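Local coordinates for flavin-containing monooxygenase (Allium sativum, PDB 6WPU), which probably catalyses the FAD-dependent S-oxygenation of S-allyl-L-cysteine in garlic, as a member of the flavin-containing monooxygenase family, at residues Asp70-Asp75 and Pro186-Ile191; Lys200-His205 and Val287-His292. All coordinates share one frame; numbering follows the deposited sequence.

Interaction 1: residues Asp70-Asp75 and Pro186-Ile191; sequences DPMSQD and PRFAEI
Ser73 and Pro186 bring the two backbones to their nearest approach, with CA atoms 7.0 Å apart, where the type I beta turn Asp70-Ser73 faces the extended chain 186-191. Phe188 carries most of the contact. With CG anti to its carbonyl carbon (chi1 -61°), its ring reaches out to the turn, and the carbonyl oxygen of Met72 meets the rim in the ring plane, Met72 O lying 3.0 Å from Phe188 CZ. A carbonyl at this edge faces the weakly positive C-H rim of the ring. Gln74 crosses one face: its NE2 lies 3.6 Å above the plane of the Phe188 ring, over the centre, while its CG rests 3.4 Å from Phe188 CZ. The amide is inclined 62° to the ring, so the two do not stack flat. The bent chain of Met72 lays CE against the CD1-CE1 side of the ring, 3.8 Å from Phe188 CD1, whereas Gln74 CG sits at CZ and CE2; the Met72 sulfur makes an oblique Met-aromatic contact. Beside this, Pro186 CG packs 3.8 Å from Ser73 CB.

The turn is closed by Ser73 N to Asp70 O and further held by the Asp70 carboxylate, whose OD1 accepts from Met72 N at 2.9 Å in an Asx turn, and whose OD2 is shared by the backbone N atoms of Gln74 and Asp75. The loop after strand 47-52 thus lies against the connection between strands 185-186 and 200-203. The hydroxyl of Ser73 is engaged outside the contact, by Glu68 and Asn206, and the Phe188 ring also meets His203 edge-to-face.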
loop_
_atom_site.group_PDB
_atom_site.type_symbol
_atom_site.label_atom_id
_atom_site.label_comp_id
_atom_site.label_asym_id
_atom_site.label_seq_id
_atom_site.Cartn_x
_atom_site.Cartn_y
_atom_site.Cartn_z
ATOM N N ASP A 70 -14.439 12.203 -11.239
ATOM C CA ASP A 70 -15.339 11.057 -11.307
ATOM C C ASP A 70 -15.352 10.392 -9.936
ATOM O O ASP A 70 -14.333 9.801 -9.540
ATOM C CB ASP A 70 -14.868 10.075 -12.387
ATOM C CG ASP A 70 -15.691 8.790 -12.437
ATOM O OD1 ASP A 70 -16.693 8.664 -11.705
ATOM O OD2 ASP A 70 -15.329 7.892 -13.221
ATOM N N PRO A 71 -16.449 10.471 -9.174
ATOM C CA PRO A 71 -16.460 9.856 -7.832
ATOM C C PRO A 71 -16.194 8.366 -7.848
ATOM O O PRO A 71 -15.789 7.816 -6.814
ATOM C CB PRO A 71 -17.876 10.169 -7.297
ATOM C CG PRO A 71 -18.654 10.653 -8.467
ATOM C CD PRO A 71 -17.682 11.230 -9.446
ATOM N N MET A 72 -16.415 7.685 -8.972
ATOM C CA MET A 72 -16.108 6.266 -9.070
ATOM C C MET A 72 -14.684 6.008 -9.560
ATOM O O MET A 72 -14.233 4.858 -9.525
ATOM C CB MET A 72 -17.118 5.574 -9.991
ATOM C CG MET A 72 -18.502 5.373 -9.352
ATOM S SD MET A 72 -18.405 4.062 -8.102
ATOM C CE MET A 72 -18.561 2.611 -9.143
ATOM N N SER A 73 -13.974 7.042 -10.001
ATOM C CA SER A 73 -12.598 6.908 -10.500
ATOM C C SER A 73 -12.507 5.839 -11.587
ATOM O O SER A 73 -11.634 4.975 -11.565
ATOM C CB SER A 73 -11.631 6.594 -9.359
ATOM O OG SER A 73 -11.491 7.714 -8.501
ATOM N N GLN A 74 -13.457 5.877 -12.525
ATOM C CA GLN A 74 -13.488 4.945 -13.648
ATOM C C GLN A 74 -13.269 5.596 -15.007
ATOM O O GLN A 74 -12.871 4.899 -15.944
ATOM C CB GLN A 74 -14.830 4.199 -13.695
ATOM C CG GLN A 74 -15.008 3.140 -12.624
ATOM C CD GLN A 74 -16.415 2.576 -12.639
ATOM O OE1 GLN A 74 -17.348 3.258 -13.050
ATOM N NE2 GLN A 74 -16.572 1.332 -12.211
ATOM N N ASP A 75 -13.539 6.895 -15.149
ATOM C CA ASP A 75 -13.342 7.576 -16.422
ATOM C C ASP A 75 -11.847 7.611 -16.768
ATOM O O ASP A 75 -11.031 8.134 -15.999
ATOM C CB ASP A 75 -13.922 8.981 -16.341
ATOM C CG ASP A 75 -13.621 9.812 -17.569
ATOM O OD1 ASP A 75 -13.306 9.242 -18.635
ATOM O OD2 ASP A 75 -13.696 11.053 -17.457
ATOM N N PRO A 186 -8.485 2.058 -8.586
ATOM C CA PRO A 186 -9.459 1.290 -7.793
ATOM C C PRO A 186 -9.889 -0.017 -8.434
ATOM O O PRO A 186 -9.902 -0.175 -9.657
ATOM C CB PRO A 186 -10.663 2.242 -7.712
ATOM C CG PRO A 186 -10.616 2.951 -9.006
ATOM C CD PRO A 186 -9.112 3.225 -9.220
ATOM N N ARG A 187 -10.286 -0.954 -7.576
ATOM C CA ARG A 187 -11.104 -2.074 -8.001
ATOM C C ARG A 187 -12.445 -1.993 -7.277
ATOM O O ARG A 187 -12.582 -1.316 -6.253
ATOM C CB ARG A 187 -10.413 -3.421 -7.754
ATOM C CG ARG A 187 -10.501 -3.956 -6.371
ATOM C CD ARG A 187 -9.678 -5.243 -6.206
ATOM N NE ARG A 187 -9.990 -6.302 -7.170
ATOM C CZ ARG A 187 -10.818 -7.326 -6.939
ATOM N NH1 ARG A 187 -11.448 -7.424 -5.772
ATOM N NH2 ARG A 187 -11.020 -8.253 -7.878
ATOM N N PHE A 188 -13.433 -2.708 -7.806
ATOM C CA PHE A 188 -14.828 -2.455 -7.454
ATOM C C PHE A 188 -15.562 -3.724 -7.067
ATOM O O PHE A 188 -15.152 -4.834 -7.401
ATOM C CB PHE A 188 -15.561 -1.800 -8.616
ATOM C CG PHE A 188 -14.976 -0.500 -9.000
ATOM C CD1 PHE A 188 -15.357 0.656 -8.339
ATOM C CD2 PHE A 188 -14.005 -0.431 -9.985
ATOM C CE1 PHE A 188 -14.796 1.858 -8.678
ATOM C CE2 PHE A 188 -13.443 0.772 -10.328
ATOM C CZ PHE A 188 -13.834 1.915 -9.670
ATOM N N ALA A 189 -16.676 -3.535 -6.368
ATOM C CA ALA A 189 -17.580 -4.623 -6.048
ATOM C C ALA A 189 -18.573 -4.815 -7.191
ATOM O O ALA A 189 -18.835 -3.896 -7.970
ATOM C CB ALA A 189 -18.324 -4.330 -4.744
ATOM N N GLU A 190 -19.097 -6.031 -7.308
ATOM C CA GLU A 190 -20.162 -6.337 -8.253
ATOM C C GLU A 190 -21.468 -6.312 -7.476
ATOM O O GLU A 190 -21.711 -7.190 -6.645
ATOM C CB GLU A 190 -19.940 -7.693 -8.915
ATOM C CG GLU A 190 -18.926 -7.647 -10.041
ATOM C CD GLU A 190 -19.442 -6.882 -11.248
ATOM O OE1 GLU A 190 -20.563 -7.199 -11.712
ATOM O OE2 GLU A 190 -18.734 -5.961 -11.724
ATOM N N ILE A 191 -22.295 -5.307 -7.730
ATOM C CA ILE A 191 -23.517 -5.067 -6.967
ATOM C C ILE A 191 -24.711 -5.464 -7.830
ATOM O O ILE A 191 -24.934 -4.852 -8.886
ATOM C CB ILE A 191 -23.638 -3.603 -6.520
ATOM C CG1 ILE A 191 -22.342 -3.104 -5.884
ATOM C CG2 ILE A 191 -24.786 -3.451 -5.531
ATOM C CD1 ILE A 191 -22.277 -1.561 -5.768
#

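Interaction 2: residues Lys200-His205 and Val287-His292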
loop_
_atom_site.group_PDB
_atom_site.type_symbol
_atom_site.label_atom_id
_atom_site.label_comp_id
_atom_site.label_asym_id
_atom_site.label_seq_id
_atom_site.Cartn_x
_atom_site.Cartn_y
_atom_site.Cartn_z
ATOM N N LYS A 200 -26.087 7.929 -5.247
ATOM C CA LYS A 200 -24.694 8.304 -5.455
ATOM C C LYS A 200 -23.786 7.097 -5.239
ATOM O O LYS A 200 -23.853 6.435 -4.198
ATOM C CB LYS A 200 -24.278 9.425 -4.503
ATOM C CG LYS A 200 -25.000 10.754 -4.684
ATOM C CD LYS A 200 -24.429 11.793 -3.731
ATOM C CE LYS A 200 -25.269 13.062 -3.715
ATOM N NZ LYS A 200 -26.539 12.840 -2.954
ATOM N N GLN A 201 -22.927 6.837 -6.212
ATOM C CA GLN A 201 -21.962 5.747 -6.172
ATOM C C GLN A 201 -20.568 6.350 -6.190
ATOM O O GLN A 201 -20.295 7.241 -7.003
ATOM C CB GLN A 201 -22.146 4.826 -7.378
ATOM C CG GLN A 201 -22.415 3.396 -7.060
ATOM C CD GLN A 201 -22.255 2.498 -8.274
ATOM O OE1 GLN A 201 -21.537 1.494 -8.221
ATOM N NE2 GLN A 201 -22.927 2.846 -9.367
ATOM N N MET A 202 -19.698 5.888 -5.290
ATOM C CA MET A 202 -18.330 6.391 -5.224
ATOM C C MET A 202 -17.399 5.290 -4.734
ATOM O O MET A 202 -17.829 4.296 -4.144
ATOM C CB MET A 202 -18.217 7.603 -4.296
ATOM C CG MET A 202 -18.645 7.289 -2.861
ATOM S SD MET A 202 -18.429 8.671 -1.722
ATOM C CE MET A 202 -16.642 8.922 -1.795
ATOM N N HIS A 203 -16.109 5.484 -4.992
ATOM C CA HIS A 203 -15.054 4.645 -4.444
ATOM C C HIS A 203 -14.425 5.380 -3.269
ATOM O O HIS A 203 -14.343 6.608 -3.264
ATOM C CB HIS A 203 -13.991 4.318 -5.509
ATOM C CG HIS A 203 -13.048 3.224 -5.104
ATOM N ND1 HIS A 203 -11.924 3.452 -4.336
ATOM C CD2 HIS A 203 -13.074 1.889 -5.344
ATOM C CE1 HIS A 203 -11.302 2.305 -4.120
ATOM N NE2 HIS A 203 -11.979 1.342 -4.722
ATOM N N SER A 204 -14.016 4.622 -2.254
ATOM C CA SER A 204 -13.377 5.216 -1.081
ATOM C C SER A 204 -12.101 5.961 -1.421
ATOM O O SER A 204 -11.629 6.757 -0.600
ATOM C CB SER A 204 -13.038 4.132 -0.058
ATOM O OG SER A 204 -12.110 3.200 -0.597
ATOM N N HIS A 205 -11.519 5.713 -2.601
ATOM C CA HIS A 205 -10.373 6.507 -3.038
ATOM C C HIS A 205 -10.675 7.996 -2.972
ATOM O O HIS A 205 -9.770 8.806 -2.762
ATOM C CB HIS A 205 -9.977 6.122 -4.461
ATOM C CG HIS A 205 -8.831 6.918 -5.008
ATOM N ND1 HIS A 205 -7.556 6.843 -4.486
ATOM C CD2 HIS A 205 -8.762 7.778 -6.054
ATOM C CE1 HIS A 205 -6.757 7.640 -5.174
ATOM N NE2 HIS A 205 -7.459 8.210 -6.138
ATOM N N VAL A 287 -31.276 4.144 0.440
ATOM C CA VAL A 287 -29.865 4.506 0.530
ATOM C C VAL A 287 -29.596 5.689 -0.387
ATOM O O VAL A 287 -30.043 5.704 -1.540
ATOM C CB VAL A 287 -28.966 3.314 0.172
ATOM C CG1 VAL A 287 -27.478 3.730 0.179
ATOM C CG2 VAL A 287 -29.236 2.166 1.121
ATOM N N ASP A 288 -28.885 6.684 0.140
ATOM C CA ASP A 288 -28.417 7.847 -0.606
ATOM C C ASP A 288 -27.068 7.614 -1.276
ATOM O O ASP A 288 -26.859 8.072 -2.407
ATOM C CB ASP A 288 -28.325 9.058 0.336
ATOM C CG ASP A 288 -29.638 9.306 1.090
ATOM O OD1 ASP A 288 -30.640 9.652 0.421
ATOM O OD2 ASP A 288 -29.677 9.123 2.332
ATOM N N VAL A 289 -26.136 6.932 -0.595
ATOM C CA VAL A 289 -24.756 6.776 -1.066
ATOM C C VAL A 289 -24.312 5.325 -0.889
ATOM O O VAL A 289 -24.476 4.744 0.191
ATOM C CB VAL A 289 -23.771 7.701 -0.322
ATOM C CG1 VAL A 289 -22.339 7.566 -0.937
ATOM C CG2 VAL A 289 -24.234 9.128 -0.336
ATOM N N ILE A 290 -23.726 4.752 -1.940
ATOM C CA ILE A 290 -23.014 3.479 -1.860
ATOM C C ILE A 290 -21.545 3.768 -2.109
ATOM O O ILE A 290 -21.190 4.353 -3.138
ATOM C CB ILE A 290 -23.540 2.450 -2.869
ATOM C CG1 ILE A 290 -25.004 2.100 -2.577
ATOM C CG2 ILE A 290 -22.672 1.202 -2.832
ATOM C CD1 ILE A 290 -25.618 1.200 -3.606
ATOM N N MET A 291 -20.688 3.374 -1.171
ATOM C CA MET A 291 -19.248 3.576 -1.303
ATOM C C MET A 291 -18.569 2.214 -1.421
ATOM O O MET A 291 -18.763 1.349 -0.559
ATOM C CB MET A 291 -18.685 4.359 -0.116
ATOM C CG MET A 291 -17.147 4.533 -0.201
ATOM S SD MET A 291 -16.390 5.274 1.268
ATOM C CE MET A 291 -17.478 6.665 1.611
ATOM N N HIS A 292 -17.800 2.012 -2.493
ATOM C CA HIS A 292 -16.973 0.806 -2.615
ATOM C C HIS A 292 -15.684 1.014 -1.826
ATOM O O HIS A 292 -14.868 1.865 -2.188
ATOM C CB HIS A 292 -16.614 0.497 -4.068
ATOM C CG HIS A 292 -17.780 0.375 -4.995
ATOM N ND1 HIS A 292 -17.993 -0.744 -5.770
ATOM C CD2 HIS A 292 -18.773 1.244 -5.305
ATOM C CE1 HIS A 292 -19.080 -0.567 -6.502
ATOM N NE2 HIS A 292 -19.571 0.632 -6.241
HETATM O O HOH W 1 -28.337 10.198 -3.604
#
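Lys200-His203 and Val289-His292 run side by side as parallel strands, their axes 4.6 Å apart at closest and 19° from exact alignment. Backbone bonds alternate along the pair, from Lys200 N to Asp288 O at one end to Ser204 N to His292 O at the other.

Packing is dense towards the His292 end. On one face Met202, its CG wedged between backbone N and carbonyl carbon (chi1 60°), brings SD 4.0 Å from Met291 CE and also touches Val289 CG1. The Met291 sulfur itself lies 3.8 Å from Ser204 CB, and Ile230 of helix 225-234 touches both Met291 and Ser204. On the other face, His292 NE2 donates to Gln201 OE1 at 2.9 Å, in the amide plane on a lone pair and close to the ring plane. The amide and ring planes are 29° apart. ND1 probably accepts from the backbone N of Ala189, consistent with the proton lying on NE2; together the two bonds would fix the ring's rotation. His292 O sits 3.6 Å above the centre of the His203 ring, whose ND1 accepts from His205 N.

The Lys200 end is looser and more exposed. Its aliphatic chain passes Asp288 O, with CB 3.6 Å from that oxygen, then bends at its tip so that NZ reaches the same carbonyl only through a water. Lys200 NZ and Asp288 OD1 stay 6.2 Å apart, and Asp288 OD2 turns instead to Val217 N.

Strand 289-292 also pairs in parallel with 217-221, adding 200-203 to the parallel part of a mixed sheet, with helix 225-234 packed on Met291, consistent with the second dinucleotide-binding domain of flavin-containing monooxygenases.

Interactions 1 and 2 lie 9 Å apart between centres, on the same side of the chain's centre, and follow one another in sequence: 70-75 pairs with 186-191 before 200-205 pairs with 287-292. They touch directly. Pro71 O lies 3.0 Å from His203 N, probably a hydrogen bond, which ties the 70-75 turn to strand 200-203, while Met72 also packs on Gln201. The 186-191 segment runs past strand 289-292, with Ile191 against Ile290 and His292. Interaction 2 belongs to the mixed sheet, and the loops of interaction 1 fasten to its strands close to the FAD, which lies about 8 Å from the Ser204 side chain and about 11 Å from that of Pro186.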